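Local coordinates for protein short chain alcohol dehydrogenase-related dehydrogenase (Sinorhizobium meliloti, PDB 3TPC) that probably acts as an oxidoreductase of the short-chain dehydrogenase/reductase family, built on a Rossmann-type nucleotide-binding fold, at residues A21-T24 and R25-Q29; G102-A105 and L106-A110; T112-V115 and N116-T120. All blocks are in the same frame, centred on the assembly; numbering follows the deposited sequence.

Contact 1: A21-T24 and R25-Q29; sequences AAVT and RMLAQ
A21 to R25, A22 to M26, V23 to L27 and T24 to A28 are joined by four successive alpha-helical hydrogen bonds, each running from the later N-H back to the earlier carbonyl. R25 N to A21 O measures 2.9 Å, and A22 O takes the N-H of M26 at 3.0 Å. Three of the four are nearly straight at the hydrogen; that of L27 N to V23 O bends more, to 157°. Along the inner face of this turn V23 and L27 lie side by side and point the same way, with V23 CG1 3.8 Å from L27 CD1. CG1 is the branch that reaches L27 because it stands anti to the V23 backbone N (chi1 163°).

These residues belong to helix 18-29, the crossover of the beta-alpha-beta unit that links parallel strands 9-12 and 33-38, the opening unit of a Rossmann-type fold. V23, T24 and L27 pack on V12, and T24 and L27 also reach V34 of the next strand. On another flank, A22, V23 and the selenomethionine M26 meet helix 225-237. The hydroxyl of T24 turns back along its own helix to bond the carbonyl of G20.

On the exposed side, R25 folds back over the preceding turn, toward A21 and A22. A bend at chi3 (-79°) lays its guanidinium over the A21-A22 backbone, with A21 O above one face. NH1 comes within 3.5 Å of A22 CB, while NH2 approaches A21 CB more loosely at 4.2 Å.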
ATOM      1  N   ALA D  21      17.458  -2.839  23.032  1.00 34.21           N
ATOM      2  CA  ALA D  21      17.663  -2.705  24.462  1.00 34.19           C
ATOM      3  C   ALA D  21      16.294  -2.650  25.148  1.00 34.44           C
ATOM      4  O   ALA D  21      16.046  -3.385  26.091  1.00 35.20           O
ATOM      5  CB  ALA D  21      18.485  -1.435  24.788  1.00 34.66           C
ATOM      6  N   ALA D  22      15.385  -1.816  24.665  1.00 33.29           N
ATOM      7  CA  ALA D  22      14.179  -1.668  25.407  1.00 33.53           C
ATOM      8  C   ALA D  22      13.329  -2.936  25.334  1.00 33.79           C
ATOM      9  O   ALA D  22      12.603  -3.249  26.269  1.00 34.46           O
ATOM     10  CB  ALA D  22      13.433  -0.450  24.963  1.00 33.88           C
ATOM     11  N   VAL D  23      13.464  -3.691  24.245  1.00 33.81           N
ATOM     12  CA  VAL D  23      12.733  -4.948  24.064  1.00 33.57           C
ATOM     13  C   VAL D  23      13.219  -5.991  25.078  1.00 33.72           C
ATOM     14  O   VAL D  23      12.411  -6.714  25.703  1.00 32.87           O
ATOM     15  CB  VAL D  23      12.837  -5.473  22.599  1.00 32.38           C
ATOM     16  CG1 VAL D  23      12.458  -6.910  22.512  1.00 32.36           C
ATOM     17  CG2 VAL D  23      11.918  -4.670  21.688  1.00 33.21           C
ATOM     18  N   THR D  24      14.543  -6.046  25.225  1.00 33.94           N
ATOM     19  CA  THR D  24      15.184  -6.943  26.156  1.00 35.09           C
ATOM     20  C   THR D  24      14.716  -6.572  27.590  1.00 35.40           C
ATOM     21  O   THR D  24      14.278  -7.424  28.364  1.00 35.31           O
ATOM     22  CB  THR D  24      16.670  -6.826  25.949  1.00 35.42           C
ATOM     23  OG1 THR D  24      16.930  -7.104  24.576  1.00 36.66           O
ATOM     24  CG2 THR D  24      17.436  -7.806  26.784  1.00 35.20           C
ATOM     25  N   ARG D  25      14.707  -5.292  27.891  1.00 35.79           N
ATOM     26  CA  ARG D  25      14.173  -4.859  29.153  1.00 37.80           C
ATOM     27  C   ARG D  25      12.740  -5.333  29.406  1.00 37.06           C
ATOM     28  O   ARG D  25      12.502  -5.973  30.454  1.00 36.74           O
ATOM     29  CB  ARG D  25      14.262  -3.358  29.284  1.00 38.71           C
ATOM     30  CG  ARG D  25      15.137  -2.940  30.400  1.00 44.31           C
ATOM     31  CD  ARG D  25      15.027  -1.430  30.620  1.00 51.71           C
ATOM     32  NE  ARG D  25      15.834  -0.732  29.612  1.00 57.40           N
ATOM     33  CZ  ARG D  25      15.347  -0.078  28.551  1.00 59.06           C
ATOM     34  NH1 ARG D  25      14.025   0.008  28.342  1.00 57.12           N
ATOM     35  NH2 ARG D  25      16.202   0.495  27.703  1.00 58.06           N
HETATM   36  N   MSE D  26      11.808  -5.046  28.477  1.00 36.05           N
HETATM   37  CA  MSE D  26      10.406  -5.473  28.670  1.00 35.36           C
HETATM   38  C   MSE D  26      10.234  -6.968  28.760  1.00 34.95           C
HETATM   39  O   MSE D  26       9.428  -7.422  29.541  1.00 35.99           O
HETATM   40  CB  MSE D  26       9.368  -4.770  27.757  1.00 34.41           C
HETATM   41  CG  MSE D  26       9.000  -5.461  26.521  1.00 34.05           C
HETATM   42 SE   MSE D  26       7.955  -7.069  26.679  0.50 26.29          SE
HETATM   43  CE  MSE D  26       8.519  -7.740  24.966  1.00 32.14           C
ATOM     44  N   LEU D  27      11.041  -7.735  28.055  1.00 35.11           N
ATOM     45  CA  LEU D  27      10.967  -9.176  28.206  1.00 36.40           C
ATOM     46  C   LEU D  27      11.475  -9.632  29.580  1.00 37.78           C
ATOM     47  O   LEU D  27      10.842 -10.461  30.211  1.00 37.44           O
ATOM     48  CB  LEU D  27      11.664  -9.920  27.043  1.00 35.80           C
ATOM     49  CG  LEU D  27      10.995  -9.747  25.655  1.00 34.29           C
ATOM     50  CD1 LEU D  27      11.900 -10.107  24.516  1.00 31.08           C
ATOM     51  CD2 LEU D  27       9.693 -10.525  25.517  1.00 32.18           C
ATOM     52  N   ALA D  28      12.591  -9.066  30.051  1.00 38.91           N
ATOM     53  CA  ALA D  28      13.119  -9.395  31.399  1.00 40.03           C
ATOM     54  C   ALA D  28      12.121  -9.140  32.516  1.00 40.88           C
ATOM     55  O   ALA D  28      11.917 -10.001  33.365  1.00 41.04           O
ATOM     56  CB  ALA D  28      14.435  -8.667  31.675  1.00 40.38           C
ATOM     57  N   GLN D  29      11.510  -7.952  32.497  1.00 42.21           N
ATOM     58  CA  GLN D  29      10.393  -7.595  33.354  1.00 43.14           C
ATOM     59  C   GLN D  29       9.136  -8.475  33.225  1.00 42.85           C
ATOM     60  O   GLN D  29       8.350  -8.521  34.155  1.00 43.04           O
ATOM     61  CB  GLN D  29       9.971  -6.150  33.075  1.00 44.48           C
ATOM     62  CG  GLN D  29      10.942  -5.041  33.504  1.00 48.93           C
ATOM     63  CD  GLN D  29      10.646  -3.696  32.788  1.00 54.35           C
ATOM     64  OE1 GLN D  29       9.604  -3.539  32.114  1.00 55.84           O
ATOM     65  NE2 GLN D  29      11.574  -2.739  32.909  1.00 54.05           N
TER

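Contact 2: G102-A105 and L106-A110; sequences GPHA and LDSFA
H104 and F109 meet where the loop 102-105 enters helix 106-132, and van der Waals contact carries most of the encounter. The two side chains cross at about a right angle, and H104 CE1 lies 3.8 Å from F109 CB, coming in at the edge of the phenyl ring. One residue on, A105 CB rests against S108 CB at 3.9 Å, where the N-cap residue meets the first turn.

Hydrogen bonding fixes the histidine. Its ND1 donates to A105 O at 2.9 Å, with an angle of 161° at the hydrogen and the acceptor almost in the imidazole plane. With CG anti to the H104 backbone N (chi1 -168°), the ring swings forward along the chain to reach that carbonyl. Were the histidine replaced by an alanine, A105 O would probably lose this donor and a gap would open beside F109 CB. E95 grips the same junction through both carboxylate oxygens, one on the hydroxyl of S108 and the other on the N-H of A105.

Contacts between subunits complete the setting. F121 of the second subunit stacks on the ring of F109 and meets that of H104 edge-to-face, while R125 of the second subunit bonds the carbonyl of H104. A105 is the N-cap of helix 106-132, whose first turn, with the loop before it, is built into a subunit interface.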
ATOM      1  N   GLY D 102      30.774  12.655  -5.513  1.00 46.05           N
ATOM      2  CA  GLY D 102      30.531  11.721  -6.608  1.00 42.80           C
ATOM      3  C   GLY D 102      29.316  10.879  -6.249  1.00 40.50           C
ATOM      4  O   GLY D 102      28.648  11.132  -5.252  1.00 41.15           O
ATOM      5  N   PRO D 103      29.010   9.869  -7.054  1.00 38.52           N
ATOM      6  CA  PRO D 103      27.907   8.969  -6.675  1.00 36.56           C
ATOM      7  C   PRO D 103      28.122   8.223  -5.361  1.00 35.03           C
ATOM      8  O   PRO D 103      29.263   8.037  -4.905  1.00 35.82           O
ATOM      9  CB  PRO D 103      27.803   7.979  -7.856  1.00 36.39           C
ATOM     10  CG  PRO D 103      29.009   8.221  -8.693  1.00 37.71           C
ATOM     11  CD  PRO D 103      29.566   9.581  -8.386  1.00 38.17           C
ATOM     12  N   HIS D 104      27.012   7.816  -4.768  1.00 32.87           N
ATOM     13  CA  HIS D 104      26.930   7.078  -3.540  1.00 31.17           C
ATOM     14  C   HIS D 104      27.870   5.891  -3.656  1.00 30.88           C
ATOM     15  O   HIS D 104      27.838   5.221  -4.649  1.00 29.43           O
ATOM     16  CB  HIS D 104      25.491   6.602  -3.509  1.00 31.60           C
ATOM     17  CG  HIS D 104      25.035   6.030  -2.215  1.00 30.92           C
ATOM     18  ND1 HIS D 104      25.573   4.884  -1.675  1.00 28.73           N
ATOM     19  CD2 HIS D 104      24.025   6.403  -1.390  1.00 32.68           C
ATOM     20  CE1 HIS D 104      24.961   4.607  -0.536  1.00 29.57           C
ATOM     21  NE2 HIS D 104      24.011   5.511  -0.343  1.00 32.79           N
ATOM     22  N   ALA D 105      28.726   5.622  -2.665  1.00 30.84           N
ATOM     23  CA  ALA D 105      29.638   4.473  -2.764  1.00 31.27           C
ATOM     24  C   ALA D 105      28.818   3.185  -2.941  1.00 32.71           C
ATOM     25  O   ALA D 105      27.768   3.009  -2.280  1.00 32.70           O
ATOM     26  CB  ALA D 105      30.462   4.371  -1.516  1.00 31.24           C
ATOM     27  N   LEU D 106      29.287   2.280  -3.790  1.00 32.26           N
ATOM     28  CA  LEU D 106      28.624   1.000  -3.911  1.00 33.10           C
ATOM     29  C   LEU D 106      28.582   0.184  -2.617  1.00 34.17           C
ATOM     30  O   LEU D 106      27.509  -0.220  -2.135  1.00 35.18           O
ATOM     31  CB  LEU D 106      29.245   0.141  -5.018  1.00 32.63           C
ATOM     32  CG  LEU D 106      28.314  -1.033  -5.346  1.00 33.46           C
ATOM     33  CD1 LEU D 106      26.872  -0.478  -5.588  1.00 34.24           C
ATOM     34  CD2 LEU D 106      28.801  -1.885  -6.529  1.00 33.03           C
ATOM     35  N   ASP D 107      29.746  -0.085  -2.076  1.00 35.15           N
ATOM     36  CA  ASP D 107      29.890  -0.985  -0.941  1.00 35.98           C
ATOM     37  C   ASP D 107      29.201  -0.473   0.321  1.00 34.53           C
ATOM     38  O   ASP D 107      28.789  -1.260   1.143  1.00 34.85           O
ATOM     39  CB  ASP D 107      31.374  -1.234  -0.655  1.00 37.11           C
ATOM     40  CG  ASP D 107      31.919  -0.301   0.437  1.00 43.52           C
ATOM     41  OD1 ASP D 107      31.684  -0.570   1.664  1.00 52.82           O
ATOM     42  OD2 ASP D 107      32.553   0.715   0.089  1.00 47.80           O
ATOM     43  N   SER D 108      29.119   0.839   0.492  1.00 33.24           N
ATOM     44  CA  SER D 108      28.335   1.441   1.568  1.00 31.81           C
ATOM     45  C   SER D 108      26.837   0.990   1.541  1.00 31.39           C
ATOM     46  O   SER D 108      26.250   0.632   2.583  1.00 31.45           O
ATOM     47  CB  SER D 108      28.428   2.947   1.465  1.00 31.01           C
ATOM     48  OG  SER D 108      27.670   3.516   2.492  1.00 33.90           O
ATOM     49  N   PHE D 109      26.260   0.999   0.339  1.00 29.98           N
ATOM     50  CA  PHE D 109      24.875   0.607   0.073  1.00 30.43           C
ATOM     51  C   PHE D 109      24.633  -0.900   0.362  1.00 30.49           C
ATOM     52  O   PHE D 109      23.706  -1.268   1.116  1.00 30.36           O
ATOM     53  CB  PHE D 109      24.513   0.967  -1.380  1.00 29.79           C
ATOM     54  CG  PHE D 109      23.149   0.582  -1.755  1.00 28.87           C
ATOM     55  CD1 PHE D 109      22.118   1.503  -1.685  1.00 26.85           C
ATOM     56  CD2 PHE D 109      22.868  -0.739  -2.165  1.00 29.55           C
ATOM     57  CE1 PHE D 109      20.806   1.128  -1.993  1.00 23.77           C
ATOM     58  CE2 PHE D 109      21.566  -1.124  -2.503  1.00 24.21           C
ATOM     59  CZ  PHE D 109      20.541  -0.201  -2.393  1.00 26.62           C
ATOM     60  N   ALA D 110      25.507  -1.734  -0.205  1.00 30.30           N
ATOM     61  CA  ALA D 110      25.611  -3.162   0.120  1.00 30.03           C
ATOM     62  C   ALA D 110      25.701  -3.430   1.611  1.00 29.34           C
ATOM     63  O   ALA D 110      25.011  -4.278   2.130  1.00 29.50           O
ATOM     64  CB  ALA D 110      26.786  -3.811  -0.630  1.00 30.10           C
TER

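Contact 3: T112-V115 and N116-T120; sequences TVAV and NLIGT
N116 and T112 lie side by side one helical turn apart. From its base outward, N116 CB sits 3.2 Å from T112 O, the carbonyl that also accepts the N116 backbone N-H at 3.0 Å. CG stays close to that carbonyl oxygen, since it stands anti to the N116 carbonyl carbon (chi1 -69°). At the tip the amide divides: ND2 passes 3.5 Å from T112 CG2 and donates to T91 O, whereas OD1, also hydrogen-bonded outside the two segments, lies 3.8 Å from V115 CG1. Y163 and S166 of helix 161-181 touch this side chain, consistent with the conserved SDR asparagine beside the tyrosine of the Y-x-x-x-K motif, here Y163.

At 116-118 the turn widens to the pi type. V113 O accepts two N-H groups, from L117 at 2.8 Å and from I118 at 3.2 Å, and G119 N bonds A114 O, five residues back. A CB on G119 would run into V115 O, to which its CA makes a C-H...O contact. V113 and L117 pack loosely on the side facing V113 and F109 of the second subunit. The chemistry implies an amide fixed by hydrogen bonds at both ends, where the helix changes its bond spacing.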
ATOM      1  N   THR D 112      24.687  -1.600   4.193  1.00 28.29           N
ATOM      2  CA  THR D 112      23.417  -1.286   4.828  1.00 27.76           C
ATOM      3  C   THR D 112      22.352  -2.315   4.514  1.00 27.32           C
ATOM      4  O   THR D 112      21.571  -2.676   5.397  1.00 27.88           O
ATOM      5  CB  THR D 112      22.934   0.051   4.299  1.00 28.28           C
ATOM      6  OG1 THR D 112      23.868   1.053   4.694  1.00 29.00           O
ATOM      7  CG2 THR D 112      21.532   0.390   4.809  1.00 26.32           C
ATOM      8  N   VAL D 113      22.312  -2.777   3.261  1.00 26.52           N
ATOM      9  CA  VAL D 113      21.448  -3.900   2.882  1.00 25.97           C
ATOM     10  C   VAL D 113      21.850  -5.162   3.651  1.00 25.50           C
ATOM     11  O   VAL D 113      20.992  -5.883   4.142  1.00 24.71           O
ATOM     12  CB  VAL D 113      21.469  -4.160   1.345  1.00 25.91           C
ATOM     13  CG1 VAL D 113      20.636  -5.382   0.964  1.00 27.40           C
ATOM     14  CG2 VAL D 113      20.908  -2.986   0.624  1.00 27.11           C
ATOM     15  N   ALA D 114      23.154  -5.405   3.790  1.00 25.38           N
ATOM     16  CA  ALA D 114      23.633  -6.597   4.483  1.00 25.19           C
ATOM     17  C   ALA D 114      23.266  -6.611   5.996  1.00 25.81           C
ATOM     18  O   ALA D 114      22.671  -7.580   6.497  1.00 24.80           O
ATOM     19  CB  ALA D 114      25.115  -6.831   4.212  1.00 25.01           C
ATOM     20  N   VAL D 115      23.488  -5.510   6.701  1.00 26.05           N
ATOM     21  CA  VAL D 115      23.093  -5.466   8.100  1.00 27.27           C
ATOM     22  C   VAL D 115      21.563  -5.532   8.261  1.00 27.67           C
ATOM     23  O   VAL D 115      21.057  -6.350   8.984  1.00 27.67           O
ATOM     24  CB  VAL D 115      23.554  -4.178   8.745  1.00 27.52           C
ATOM     25  CG1 VAL D 115      22.828  -3.952  10.045  1.00 26.35           C
ATOM     26  CG2 VAL D 115      25.082  -4.155   8.907  1.00 31.06           C
ATOM     27  N   ASN D 116      20.842  -4.659   7.560  1.00 28.59           N
ATOM     28  CA  ASN D 116      19.403  -4.509   7.749  1.00 28.30           C
ATOM     29  C   ASN D 116      18.594  -5.683   7.168  1.00 28.18           C
ATOM     30  O   ASN D 116      17.710  -6.195   7.833  1.00 28.71           O
ATOM     31  CB  ASN D 116      18.932  -3.139   7.222  1.00 28.37           C
ATOM     32  CG  ASN D 116      19.446  -1.967   8.085  1.00 28.47           C
ATOM     33  OD1 ASN D 116      19.601  -2.096   9.277  1.00 33.46           O
ATOM     34  ND2 ASN D 116      19.708  -0.845   7.475  1.00 28.42           N
ATOM     35  N   LEU D 117      18.938  -6.145   5.968  1.00 26.94           N
ATOM     36  CA  LEU D 117      18.163  -7.173   5.302  1.00 26.09           C
ATOM     37  C   LEU D 117      18.760  -8.610   5.408  1.00 26.80           C
ATOM     38  O   LEU D 117      18.068  -9.526   5.857  1.00 25.58           O
ATOM     39  CB  LEU D 117      17.872  -6.764   3.846  1.00 24.66           C
ATOM     40  CG  LEU D 117      17.237  -7.839   2.953  1.00 23.20           C
ATOM     41  CD1 LEU D 117      15.937  -8.452   3.554  1.00 25.49           C
ATOM     42  CD2 LEU D 117      16.941  -7.254   1.601  1.00 23.44           C
ATOM     43  N   ILE D 118      20.018  -8.804   4.980  1.00 27.59           N
ATOM     44  CA  ILE D 118      20.618 -10.139   4.990  1.00 28.41           C
ATOM     45  C   ILE D 118      20.720 -10.634   6.422  1.00 28.83           C
ATOM     46  O   ILE D 118      20.452 -11.805   6.683  1.00 27.70           O
ATOM     47  CB  ILE D 118      22.023 -10.205   4.388  1.00 28.80           C
ATOM     48  CG1 ILE D 118      22.106  -9.588   2.991  1.00 28.45           C
ATOM     49  CG2 ILE D 118      22.440 -11.669   4.230  1.00 30.58           C
ATOM     50  CD1 ILE D 118      21.072 -10.024   2.126  1.00 28.69           C
ATOM     51  N   GLY D 119      21.084  -9.709   7.332  1.00 29.17           N
ATOM     52  CA  GLY D 119      21.064  -9.934   8.784  1.00 28.77           C
ATOM     53  C   GLY D 119      19.737 -10.494   9.302  1.00 28.62           C
ATOM     54  O   GLY D 119      19.728 -11.525   9.996  1.00 28.80           O
ATOM     55  N   THR D 120      18.622  -9.829   8.996  1.00 26.76           N
ATOM     56  CA  THR D 120      17.382 -10.283   9.587  1.00 26.73           C
ATOM     57  C   THR D 120      16.964 -11.619   8.966  1.00 25.99           C
ATOM     58  O   THR D 120      16.446 -12.467   9.646  1.00 26.11           O
ATOM     59  CB  THR D 120      16.210  -9.199   9.667  1.00 26.91           C
ATOM     60  OG1 THR D 120      15.070  -9.578   8.874  1.00 28.53           O
ATOM     61  CG2 THR D 120      16.629  -7.880   9.304  1.00 24.43           C
TER

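Overall arrangement
Following the chain from the N terminus, contact 1 comes first, a stretch of helix 18-29 between the first two strands of the parallel sheet. The chain then runs through strands 33-38 and 56-59, helix 65-79 and strand 84-87 before contact 2, where a loop enters helix 106-132. Contact 3 adjoins it on the same helix, with centres 15 Å apart. None of the three closes a long loop, each being local to one continuous stretch, and they follow in series without nesting or crossing. Contact 1 lies on the opposite side of the chain's centre, about 14 Å from contact 3 at the nearest atoms. It ties sheet to helix 225-237, whereas contacts 2 and 3 both face the second subunit.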